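Side-chain contacts in peridinin-chlorophyll A protein (Amphidinium carterae, PDB 2C9E), which binds peridinin and chlorophyll a and probably serves as a water-soluble light-harvesting antenna for blue-green light: residues S26-K31 with G124-G129; G175-A180 with A270-I275. All coordinates share one frame; numbering follows the deposited sequence.

Interaction 1: S26-K31 with G124-G129. Unlike the reference sequence in segment 124-129: A128 (reference Gly). With PID (peridinin), chain D.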
ATOM      1  N   SER A  26      12.733  -9.343  -9.287  1.00 28.21           N
ATOM      2  CA  SER A  26      13.196  -7.990  -8.993  1.00 27.27           C
ATOM      3  C   SER A  26      13.111  -7.228 -10.275  1.00 26.12           C
ATOM      4  O   SER A  26      14.112  -6.957 -10.883  1.00 27.41           O
ATOM      5  CB  SER A  26      14.643  -7.930  -8.514  1.00 26.52           C
ATOM      6  OG  SER A  26      14.953  -6.561  -8.097  1.00 25.96           O
ATOM      7  N   SER A  27      11.913  -6.885 -10.689  1.00 23.67           N
ATOM      8  CA  SER A  27      11.749  -6.161 -11.931  1.00 23.13           C
ATOM      9  C   SER A  27      12.224  -4.696 -11.823  1.00 23.06           C
ATOM     10  O   SER A  27      12.875  -4.289 -10.875  1.00 24.06           O
ATOM     11  CB  SER A  27      10.268  -6.175 -12.327  1.00 23.57           C
ATOM     12  OG  SER A  27       9.512  -5.506 -11.325  1.00 23.91           O
ATOM     13  N   ALA A  28      11.908  -3.920 -12.829  1.00 20.77           N
ATOM     14  CA  ALA A  28      12.273  -2.538 -12.830  1.00 22.26           C
ATOM     15  C   ALA A  28      11.404  -1.856 -11.752  1.00 22.84           C
ATOM     16  O   ALA A  28      11.802  -0.840 -11.165  1.00 22.38           O
ATOM     17  CB  ALA A  28      12.013  -1.955 -14.213  1.00 21.39           C
ATOM     18  N   ILE A  29      10.233  -2.434 -11.469  1.00 21.29           N
ATOM     19  CA  ILE A  29       9.351  -1.872 -10.451  1.00 19.40           C
ATOM     20  C   ILE A  29       9.932  -2.100  -9.055  1.00 19.52           C
ATOM     21  O   ILE A  29      10.013  -1.167  -8.265  1.00 18.81           O
ATOM     22  CB  ILE A  29       7.959  -2.509 -10.537  1.00 21.60           C
ATOM     23  CG1 ILE A  29       7.303  -2.072 -11.832  1.00 22.65           C
ATOM     24  CG2 ILE A  29       7.081  -2.109  -9.377  1.00 18.07           C
ATOM     25  CD1 ILE A  29       6.567  -0.780 -11.708  1.00 27.67           C
ATOM     26  N   ALA A  30      10.359  -3.330  -8.758  1.00 20.18           N
ATOM     27  CA  ALA A  30      10.918  -3.648  -7.441  1.00 20.75           C
ATOM     28  C   ALA A  30      12.074  -2.696  -7.135  1.00 20.76           C
ATOM     29  O   ALA A  30      12.203  -2.188  -6.026  1.00 17.67           O
ATOM     30  CB  ALA A  30      11.402  -5.125  -7.401  1.00 19.64           C
ATOM     31  N   LYS A  31      12.920  -2.473  -8.131  1.00 21.96           N
ATOM     32  CA  LYS A  31      14.100  -1.613  -7.947  1.00 23.04           C
ATOM     33  C   LYS A  31      13.702  -0.155  -7.903  1.00 22.44           C
ATOM     34  O   LYS A  31      14.322   0.622  -7.161  1.00 22.86           O
ATOM     35  CB  LYS A  31      15.142  -1.825  -9.068  1.00 26.39           C
ATOM     36  CG  LYS A  31      15.615  -3.255  -9.115  1.00 30.84           C
ATOM     37  CD  LYS A  31      16.463  -3.576 -10.331  1.00 34.49           C
ATOM     38  CE  LYS A  31      17.081  -4.943 -10.169  1.00 36.30           C
ATOM     39  NZ  LYS A  31      18.185  -5.056 -11.140  1.00 39.59           N
ATOM     40  N   GLY A 124       9.884   4.275 -19.114  1.00 27.99           N
ATOM     41  CA  GLY A 124      10.699   3.935 -20.267  1.00 26.79           C
ATOM     42  C   GLY A 124      11.298   2.523 -20.135  1.00 26.48           C
ATOM     43  O   GLY A 124      11.353   1.794 -21.110  1.00 27.21           O
ATOM     44  N   LYS A 125      11.745   2.121 -18.955  1.00 26.00           N
ATOM     45  CA  LYS A 125      12.285   0.775 -18.798  1.00 27.33           C
ATOM     46  C   LYS A 125      11.207  -0.278 -18.991  1.00 26.86           C
ATOM     47  O   LYS A 125      11.497  -1.362 -19.493  1.00 27.35           O
ATOM     48  CB  LYS A 125      12.900   0.521 -17.402  1.00 28.95           C
ATOM     49  CG  LYS A 125      14.105   1.391 -16.983  1.00 35.33           C
ATOM     50  CD  LYS A 125      14.715   0.900 -15.647  1.00 38.78           C
ATOM     51  CE  LYS A 125      16.061   1.627 -15.226  1.00 40.65           C
ATOM     52  NZ  LYS A 125      15.917   3.040 -14.682  1.00 39.60           N
ATOM     53  N   LEU A 126       9.977   0.003 -18.561  1.00 26.21           N
ATOM     54  CA  LEU A 126       8.910  -0.988 -18.675  1.00 25.30           C
ATOM     55  C   LEU A 126       8.564  -1.181 -20.176  1.00 26.28           C
ATOM     56  O   LEU A 126       8.380  -2.317 -20.686  1.00 23.93           O
ATOM     57  CB  LEU A 126       7.691  -0.547 -17.831  1.00 24.77           C
ATOM     58  CG  LEU A 126       7.838  -0.580 -16.273  1.00 26.61           C
ATOM     59  CD1 LEU A 126       6.702   0.149 -15.574  1.00 24.75           C
ATOM     60  CD2 LEU A 126       7.850  -2.012 -15.762  1.00 26.00           C
ATOM     61  N   PHE A 127       8.500  -0.070 -20.889  1.00 26.20           N
ATOM     62  CA  PHE A 127       8.226  -0.124 -22.317  1.00 27.83           C
ATOM     63  C   PHE A 127       9.342  -0.933 -23.015  1.00 29.54           C
ATOM     64  O   PHE A 127       9.058  -1.825 -23.821  1.00 29.21           O
ATOM     65  CB  PHE A 127       8.185   1.285 -22.898  1.00 26.10           C
ATOM     66  CG  PHE A 127       7.886   1.336 -24.376  1.00 25.91           C
ATOM     67  CD1 PHE A 127       6.746   0.751 -24.889  1.00 24.07           C
ATOM     68  CD2 PHE A 127       8.684   2.106 -25.237  1.00 27.50           C
ATOM     69  CE1 PHE A 127       6.382   0.946 -26.249  1.00 24.42           C
ATOM     70  CE2 PHE A 127       8.332   2.297 -26.585  1.00 25.45           C
ATOM     71  CZ  PHE A 127       7.173   1.715 -27.083  1.00 24.45           C
ATOM     72  N   ALA A 128      10.604  -0.646 -22.697  1.00 28.77           N
ATOM     73  CA  ALA A 128      11.687  -1.350 -23.338  1.00 29.20           C
ATOM     74  C   ALA A 128      11.599  -2.861 -23.171  1.00 30.18           C
ATOM     75  O   ALA A 128      12.133  -3.597 -23.969  1.00 31.03           O
ATOM     76  CB  ALA A 128      12.978  -0.863 -22.818  1.00 29.93           C
ATOM     77  N   GLY A 129      10.936  -3.321 -22.122  1.00 30.53           N
ATOM     78  CA  GLY A 129      10.800  -4.748 -21.907  1.00 30.36           C
ATOM     79  C   GLY A 129       9.533  -5.315 -22.509  1.00 30.58           C
ATOM     80  O   GLY A 129       9.274  -6.508 -22.355  1.00 32.11           O
TER
HETATM   81  C1  PID D1329       6.001   4.827 -23.340  1.00 21.75           C
HETATM   82  C2  PID D1329       6.355   5.655 -24.578  1.00 22.84           C
HETATM   83  C3  PID D1329       5.061   6.076 -25.277  1.00 25.23           C
HETATM   84  C4  PID D1329       4.312   4.815 -25.722  1.00 24.62           C
HETATM   85  C5  PID D1329       3.784   3.980 -24.549  1.00 23.98           C
HETATM   86  C6  PID D1329       4.755   3.931 -23.359  1.00 23.30           C
HETATM   87  C7  PID D1329       4.694   2.765 -22.588  1.00 24.02           C
HETATM   88  C8  PID D1329       4.207   2.654 -21.284  1.00 20.60           C
HETATM   89  C9  PID D1329       4.150   1.468 -20.547  1.00 26.44           C
HETATM   90  C10 PID D1329       4.549   0.193 -20.947  1.00 26.03           C
HETATM   91  C11 PID D1329       3.713   1.369 -19.288  1.00 23.63           C
HETATM   92  C12 PID D1329       3.864   0.110 -18.872  1.00 24.40           C
HETATM   93  C13 PID D1329       3.713  -0.292 -17.542  1.00 21.25           C
HETATM   94  C14 PID D1329       3.901  -1.559 -16.983  1.00 20.26           C
HETATM   95  C15 PID D1329       3.764  -1.716 -15.601  1.00 18.47           C
HETATM   96  C16 PID D1329       4.016  -2.886 -14.880  1.00 22.16           C
HETATM   97  C17 PID D1329       3.922  -2.882 -13.487  1.00 22.43           C
HETATM   98  C18 PID D1329       4.273  -3.963 -12.677  1.00 21.55           C
HETATM   99  C19 PID D1329       4.225  -3.892 -11.283  1.00 19.04           C
HETATM  100  C20 PID D1329       4.690  -4.942 -10.486  1.00 19.92           C
HETATM  101  C21 PID D1329       4.737  -4.976  -9.091  1.00 19.41           C
HETATM  102  C22 PID D1329       5.311  -6.074  -8.444  1.00 18.47           C
HETATM  103  C23 PID D1329       5.464  -6.247  -7.153  1.00 19.06           C
HETATM  104  C24 PID D1329       5.725  -6.435  -5.879  1.00 19.08           C
HETATM  105  C25 PID D1329       4.757  -7.160  -4.927  1.00 20.32           C
HETATM  106  C26 PID D1329       4.820  -6.620  -3.493  1.00 17.18           C
HETATM  107  C27 PID D1329       6.248  -6.482  -2.955  1.00 21.66           C
HETATM  108  C28 PID D1329       7.000  -5.508  -3.872  1.00 19.67           C
HETATM  109  C29 PID D1329       7.094  -6.009  -5.319  1.00 20.99           C
HETATM  110  C30 PID D1329       7.125  -6.085  -0.755  1.00 23.06           C
HETATM  111  C31 PID D1329       6.878  -5.767   0.720  1.00 20.38           C
HETATM  112  CM1 PID D1329       7.207   4.445 -22.480  1.00 19.34           C
HETATM  113  CM2 PID D1329       3.509   2.577 -25.097  1.00 24.03           C
HETATM  114  CM3 PID D1329       2.455   4.584 -24.086  1.00 24.81           C
HETATM  115  CM4 PID D1329       4.308  -2.746 -17.861  1.00 17.56           C
HETATM  116  CM5 PID D1329       4.112  -3.847  -8.267  1.00 17.32           C
HETATM  117  CM6 PID D1329       3.305  -7.031  -5.398  1.00 14.32           C
HETATM  118  CM7 PID D1329       5.145  -8.642  -4.918  1.00 17.93           C
HETATM  119  CM8 PID D1329       7.716  -4.889  -6.158  1.00 19.46           C
HETATM  120  O1  PID D1329       4.804   5.178 -22.646  1.00 23.57           O
HETATM  121  O2  PID D1329       5.390   6.843 -26.437  1.00 26.44           O
HETATM  122  O3  PID D1329       4.906  -0.153 -22.075  1.00 26.07           O
HETATM  123  O4  PID D1329       4.370  -0.656 -19.890  1.00 23.77           O
HETATM  124  O5  PID D1329       7.954  -7.152  -5.347  1.00 21.41           O
HETATM  125  O6  PID D1329       6.075  -5.974  -1.618  1.00 22.90           O
HETATM  126  O7  PID D1329       8.229  -6.497  -1.113  1.00 21.92           O
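A28 and I29, in the first turn of helix 28-39, meet K125 and L126 near the C-terminal end of helix 119-128, with a peridinin running alongside both helices. The methyl of A28 points toward the other helix and lies against the aliphatic part of K125, its CB 4.1 Å from K125 CB. K125 runs past this methyl with its chain extended as far as CE and bends only at the last torsion (chi4 75°), so methylene groups rather than the ammonium do the touching.

I29 and L126 leave their backbones obliquely to the contact, and their ends close the gap: CG1 of I29 stands 4.0 Å from CD2 of L126. Both also reach the polyene. I29 sets CG1 opposite its carbonyl carbon (chi1 -68°) and CG2 opposite its backbone N, and the two branches rest on successive parts of the pigment, with CG2 3.6 Å from methyl CM5 of the peridinin. L126 divides its methyls between two tasks, CD2 facing I29 while CD1 lies 3.5 Å from peridinin C15. Beyond it, F127 turns one ring face to the C1 end of the same peridinin, where C1 sits 4.1 Å above the plane and offset toward the rim.

S27 caps the start of helix 28-39, its OG accepting weak bonds from the backbone N of I29 and of A30. I29 also touches a chlorophyll a, while Q123 and N130 hydrogen-bond the peridinin. No hydrogen bond crosses between the two segments. The contact is held by dispersion and burial of hydrocarbon, grading from an exposed lysine edge to buried branched side chains, and where I29 and L126 meet the conjugated chain they offer it hydrocarbon surface.

Interaction 2: G175-A180 with A270-I275. With PID (peridinin), chain J.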
ATOM      1  N   GLY A 175      -9.380   3.613  26.355  1.00 60.10           N
ATOM      2  CA  GLY A 175      -9.528   3.338  27.767  1.00 56.02           C
ATOM      3  C   GLY A 175      -8.178   2.664  27.910  1.00 53.92           C
ATOM      4  O   GLY A 175      -7.141   3.313  27.771  1.00 53.11           O
ATOM      5  N   PRO A 176      -8.140   1.355  28.132  1.00 51.70           N
ATOM      6  CA  PRO A 176      -6.841   0.688  28.263  1.00 49.59           C
ATOM      7  C   PRO A 176      -6.008   0.877  26.975  1.00 47.98           C
ATOM      8  O   PRO A 176      -4.802   1.130  27.019  1.00 47.94           O
ATOM      9  CB  PRO A 176      -7.230  -0.764  28.491  1.00 50.30           C
ATOM     10  CG  PRO A 176      -8.580  -0.634  29.201  1.00 51.12           C
ATOM     11  CD  PRO A 176      -9.253   0.428  28.374  1.00 51.31           C
ATOM     12  N   VAL A 177      -6.670   0.760  25.830  1.00 45.96           N
ATOM     13  CA  VAL A 177      -6.028   0.916  24.523  1.00 42.92           C
ATOM     14  C   VAL A 177      -5.363   2.254  24.409  1.00 41.23           C
ATOM     15  O   VAL A 177      -4.176   2.316  24.120  1.00 41.14           O
ATOM     16  CB  VAL A 177      -7.041   0.790  23.403  1.00 42.73           C
ATOM     17  CG1 VAL A 177      -6.528   1.462  22.150  1.00 41.58           C
ATOM     18  CG2 VAL A 177      -7.316  -0.669  23.164  1.00 42.03           C
ATOM     19  N   GLY A 178      -6.135   3.318  24.620  1.00 38.99           N
ATOM     20  CA  GLY A 178      -5.579   4.652  24.576  1.00 38.06           C
ATOM     21  C   GLY A 178      -4.356   4.806  25.491  1.00 38.37           C
ATOM     22  O   GLY A 178      -3.347   5.370  25.080  1.00 38.43           O
ATOM     23  N   ARG A 179      -4.412   4.294  26.716  1.00 36.65           N
ATOM     24  CA  ARG A 179      -3.276   4.462  27.600  1.00 36.81           C
ATOM     25  C   ARG A 179      -2.062   3.650  27.160  1.00 36.08           C
ATOM     26  O   ARG A 179      -0.932   4.163  27.179  1.00 34.64           O
ATOM     27  CB  ARG A 179      -3.652   4.088  29.034  1.00 39.01           C
ATOM     28  CG  ARG A 179      -4.652   5.077  29.691  1.00 44.12           C
ATOM     29  CD  ARG A 179      -4.956   4.726  31.146  1.00 44.23           C
ATOM     30  NE  ARG A 179      -5.814   3.547  31.285  1.00 47.00           N
ATOM     31  CZ  ARG A 179      -7.145   3.562  31.178  1.00 47.70           C
ATOM     32  NH1 ARG A 179      -7.786   4.704  30.925  1.00 46.97           N
ATOM     33  NH2 ARG A 179      -7.837   2.434  31.340  1.00 47.04           N
ATOM     34  N   ALA A 180      -2.301   2.393  26.775  1.00 33.26           N
ATOM     35  CA  ALA A 180      -1.236   1.508  26.346  1.00 33.21           C
ATOM     36  C   ALA A 180      -0.571   2.045  25.070  1.00 33.49           C
ATOM     37  O   ALA A 180       0.650   1.872  24.882  1.00 32.18           O
ATOM     38  CB  ALA A 180      -1.780   0.098  26.105  1.00 31.39           C
ATOM     39  N   ALA A 270      -4.658   5.318  16.233  1.00 27.26           N
ATOM     40  CA  ALA A 270      -5.526   5.027  15.115  1.00 26.31           C
ATOM     41  C   ALA A 270      -5.254   3.615  14.607  1.00 25.85           C
ATOM     42  O   ALA A 270      -6.190   2.895  14.283  1.00 27.72           O
ATOM     43  CB  ALA A 270      -5.323   6.069  14.028  1.00 26.09           C
ATOM     44  N   LEU A 271      -3.994   3.189  14.561  1.00 24.57           N
ATOM     45  CA  LEU A 271      -3.697   1.825  14.127  1.00 22.62           C
ATOM     46  C   LEU A 271      -4.201   0.805  15.152  1.00 22.26           C
ATOM     47  O   LEU A 271      -4.771  -0.214  14.799  1.00 24.05           O
ATOM     48  CB  LEU A 271      -2.176   1.635  13.917  1.00 19.81           C
ATOM     49  CG  LEU A 271      -1.620   2.290  12.651  1.00 20.60           C
ATOM     50  CD1 LEU A 271      -0.133   2.184  12.621  1.00 20.03           C
ATOM     51  CD2 LEU A 271      -2.213   1.592  11.424  1.00 19.02           C
ATOM     52  N   ALA A 272      -3.928   1.058  16.426  1.00 23.74           N
ATOM     53  CA  ALA A 272      -4.366   0.189  17.497  1.00 24.26           C
ATOM     54  C   ALA A 272      -5.880  -0.102  17.312  1.00 25.29           C
ATOM     55  O   ALA A 272      -6.325  -1.268  17.278  1.00 27.00           O
ATOM     56  CB  ALA A 272      -4.070   0.886  18.877  1.00 24.31           C
ATOM     57  N   LYS A 273      -6.665   0.954  17.171  1.00 26.88           N
ATOM     58  CA  LYS A 273      -8.106   0.831  16.948  1.00 28.09           C
ATOM     59  C   LYS A 273      -8.414   0.051  15.660  1.00 26.85           C
ATOM     60  O   LYS A 273      -9.290  -0.843  15.645  1.00 26.31           O
ATOM     61  CB  LYS A 273      -8.725   2.218  16.865  1.00 31.86           C
ATOM     62  CG  LYS A 273      -9.460   2.585  18.088  1.00 36.55           C
ATOM     63  CD  LYS A 273      -8.619   3.441  18.970  1.00 39.07           C
ATOM     64  CE  LYS A 273      -8.595   4.854  18.440  1.00 41.79           C
ATOM     65  NZ  LYS A 273      -9.713   5.720  18.949  1.00 41.95           N
ATOM     66  N   MET A 274      -7.686   0.345  14.581  1.00 23.31           N
ATOM     67  CA  MET A 274      -7.953  -0.382  13.357  1.00 23.13           C
ATOM     68  C   MET A 274      -7.599  -1.858  13.527  1.00 24.59           C
ATOM     69  O   MET A 274      -8.319  -2.745  13.056  1.00 25.97           O
ATOM     70  CB  MET A 274      -7.171   0.216  12.198  1.00 24.09           C
ATOM     71  CG  MET A 274      -7.431  -0.445  10.834  1.00 21.91           C
ATOM     72  SD  MET A 274      -6.286   0.302   9.582  1.00 23.17           S
ATOM     73  CE  MET A 274      -4.846  -0.794   9.709  1.00 22.34           C
ATOM     74  N   ILE A 275      -6.508  -2.157  14.214  1.00 23.78           N
ATOM     75  CA  ILE A 275      -6.164  -3.567  14.372  1.00 24.78           C
ATOM     76  C   ILE A 275      -7.167  -4.263  15.315  1.00 25.49           C
ATOM     77  O   ILE A 275      -7.427  -5.448  15.191  1.00 26.43           O
ATOM     78  CB  ILE A 275      -4.706  -3.708  14.898  1.00 23.11           C
ATOM     79  CG1 ILE A 275      -3.738  -3.156  13.822  1.00 21.39           C
ATOM     80  CG2 ILE A 275      -4.419  -5.172  15.309  1.00 22.86           C
ATOM     81  CD1 ILE A 275      -2.403  -2.802  14.376  1.00 19.34           C
TER
HETATM   82  C1  PID J1335      -1.367  -9.868  18.306  1.00 27.84           C
HETATM   83  C2  PID J1335      -1.991 -11.106  18.955  1.00 28.75           C
HETATM   84  C3  PID J1335      -3.371 -11.348  18.339  1.00 30.01           C
HETATM   85  C4  PID J1335      -4.242 -10.149  18.719  1.00 27.97           C
HETATM   86  C5  PID J1335      -3.812  -8.885  17.967  1.00 26.35           C
HETATM   87  C6  PID J1335      -2.284  -8.712  17.890  1.00 27.03           C
HETATM   88  C7  PID J1335      -1.829  -7.394  17.794  1.00 27.45           C
HETATM   89  C8  PID J1335      -0.963  -6.876  16.828  1.00 25.06           C
HETATM   90  C9  PID J1335      -0.570  -5.535  16.777  1.00 26.80           C
HETATM   91  C10 PID J1335      -0.959  -4.508  17.633  1.00 26.68           C
HETATM   92  C11 PID J1335       0.232  -4.988  15.863  1.00 25.01           C
HETATM   93  C12 PID J1335       0.345  -3.680  16.113  1.00 25.94           C
HETATM   94  C13 PID J1335       1.064  -2.779  15.328  1.00 24.74           C
HETATM   95  C14 PID J1335       1.212  -1.407  15.541  1.00 23.70           C
HETATM   96  C15 PID J1335       1.975  -0.669  14.634  1.00 21.79           C
HETATM   97  C16 PID J1335       2.216   0.703  14.684  1.00 20.47           C
HETATM   98  C17 PID J1335       3.000   1.314  13.705  1.00 21.91           C
HETATM   99  C18 PID J1335       3.249   2.686  13.701  1.00 21.76           C
HETATM  100  C19 PID J1335       4.006   3.329  12.721  1.00 22.77           C
HETATM  101  C20 PID J1335       4.172   4.715  12.747  1.00 21.28           C
HETATM  102  C21 PID J1335       4.867   5.466  11.799  1.00 20.26           C
HETATM  103  C22 PID J1335       4.913   6.854  11.918  1.00 19.91           C
HETATM  104  C23 PID J1335       5.505   7.613  11.035  1.00 18.38           C
HETATM  105  C24 PID J1335       6.074   8.362  10.126  1.00 15.85           C
HETATM  106  C25 PID J1335       5.291   8.922   8.929  1.00 18.02           C
HETATM  107  C26 PID J1335       6.068   8.655   7.636  1.00 17.77           C
HETATM  108  C27 PID J1335       7.526   9.127   7.723  1.00 17.76           C
HETATM  109  C28 PID J1335       8.254   8.461   8.895  1.00 14.89           C
HETATM  110  C29 PID J1335       7.563   8.723  10.236  1.00 17.40           C
HETATM  111  C30 PID J1335       8.102   9.393   5.431  1.00 19.52           C
HETATM  112  C31 PID J1335       8.877   8.940   4.190  1.00 18.45           C
HETATM  113  CM1 PID J1335       0.082  -9.612  18.725  1.00 28.21           C
HETATM  114  CM2 PID J1335      -4.489  -7.723  18.691  1.00 25.21           C
HETATM  115  CM3 PID J1335      -4.385  -8.979  16.552  1.00 24.79           C
HETATM  116  CM4 PID J1335       0.555  -0.720  16.742  1.00 24.32           C
HETATM  117  CM5 PID J1335       5.635   4.803  10.652  1.00 17.68           C
HETATM  118  CM6 PID J1335       3.921   8.252   8.796  1.00 18.01           C
HETATM  119  CM7 PID J1335       5.093  10.432   9.100  1.00 14.86           C
HETATM  120  CM8 PID J1335       8.295   7.935  11.325  1.00 13.51           C
HETATM  121  O1  PID J1335      -1.691  -9.607  16.936  1.00 26.96           O
HETATM  122  O2  PID J1335      -3.962 -12.561  18.810  1.00 32.75           O
HETATM  123  O3  PID J1335      -1.745  -4.612  18.575  1.00 26.34           O
HETATM  124  O4  PID J1335      -0.380  -3.339  17.221  1.00 25.41           O
HETATM  125  O5  PID J1335       7.647  10.116  10.540  1.00 17.92           O
HETATM  126  O6  PID J1335       8.239   8.662   6.567  1.00 16.69           O
HETATM  127  O7  PID J1335       7.383  10.390   5.402  1.00 20.81           O
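The opening turn of helix 176-192 faces a turn of helix 261-276, and the backbones come nearest at V177 and A272, whose CA atoms are 7.3 Å apart. G175 takes the N-cap position and P176 begins the helix, which puts V177 in its first turn with CB directed at the partner.

V177 carries the whole of its segment's share in the contact. Its CG1, swung opposite the backbone N (chi1 158°), meets the methyl of A272 at an angle, 4.1 Å from its CB. The same CG1 lies 4.3 Å from CD of K273, whose coiled chain passes at the edge of the contact and ends in a salt bridge from NZ to D174, just before the helix. Helix 306-324 packs against both segments, with A322 touching V177 and V323 touching A272.

Away from V177, L271 and I275 turn to a peridinin: CD1 of L271 is 3.4 Å from C17 and CD1 of I275 equally close to C12 of that pigment. L271 and M274 also touch a chlorophyll a. Such a contact belongs to the second of the two similar eight-helix halves of the peridinin-chlorophyll protein fold, where one helix packs on its neighbours and also lines pigment pockets.

Interactions 1 and 2 lie on opposite sides of the chain's centre, about 40 Å apart between their centres, one in each half of the protein, with no helix in common. Each pairs the first turn of one helix with a later one through apolar side chains, and neither has a hydrogen bond between its segments. Interaction 1 is larger and only partly buried; there the pigment spans the contact, touching residues from both segments. Interaction 2 is smaller but buried, and its peridinin is reached by residues of 270-275 that take no part in the helix-to-helix contact. A lysine borders each; in interaction 2 its amino group forms a salt bridge with D174.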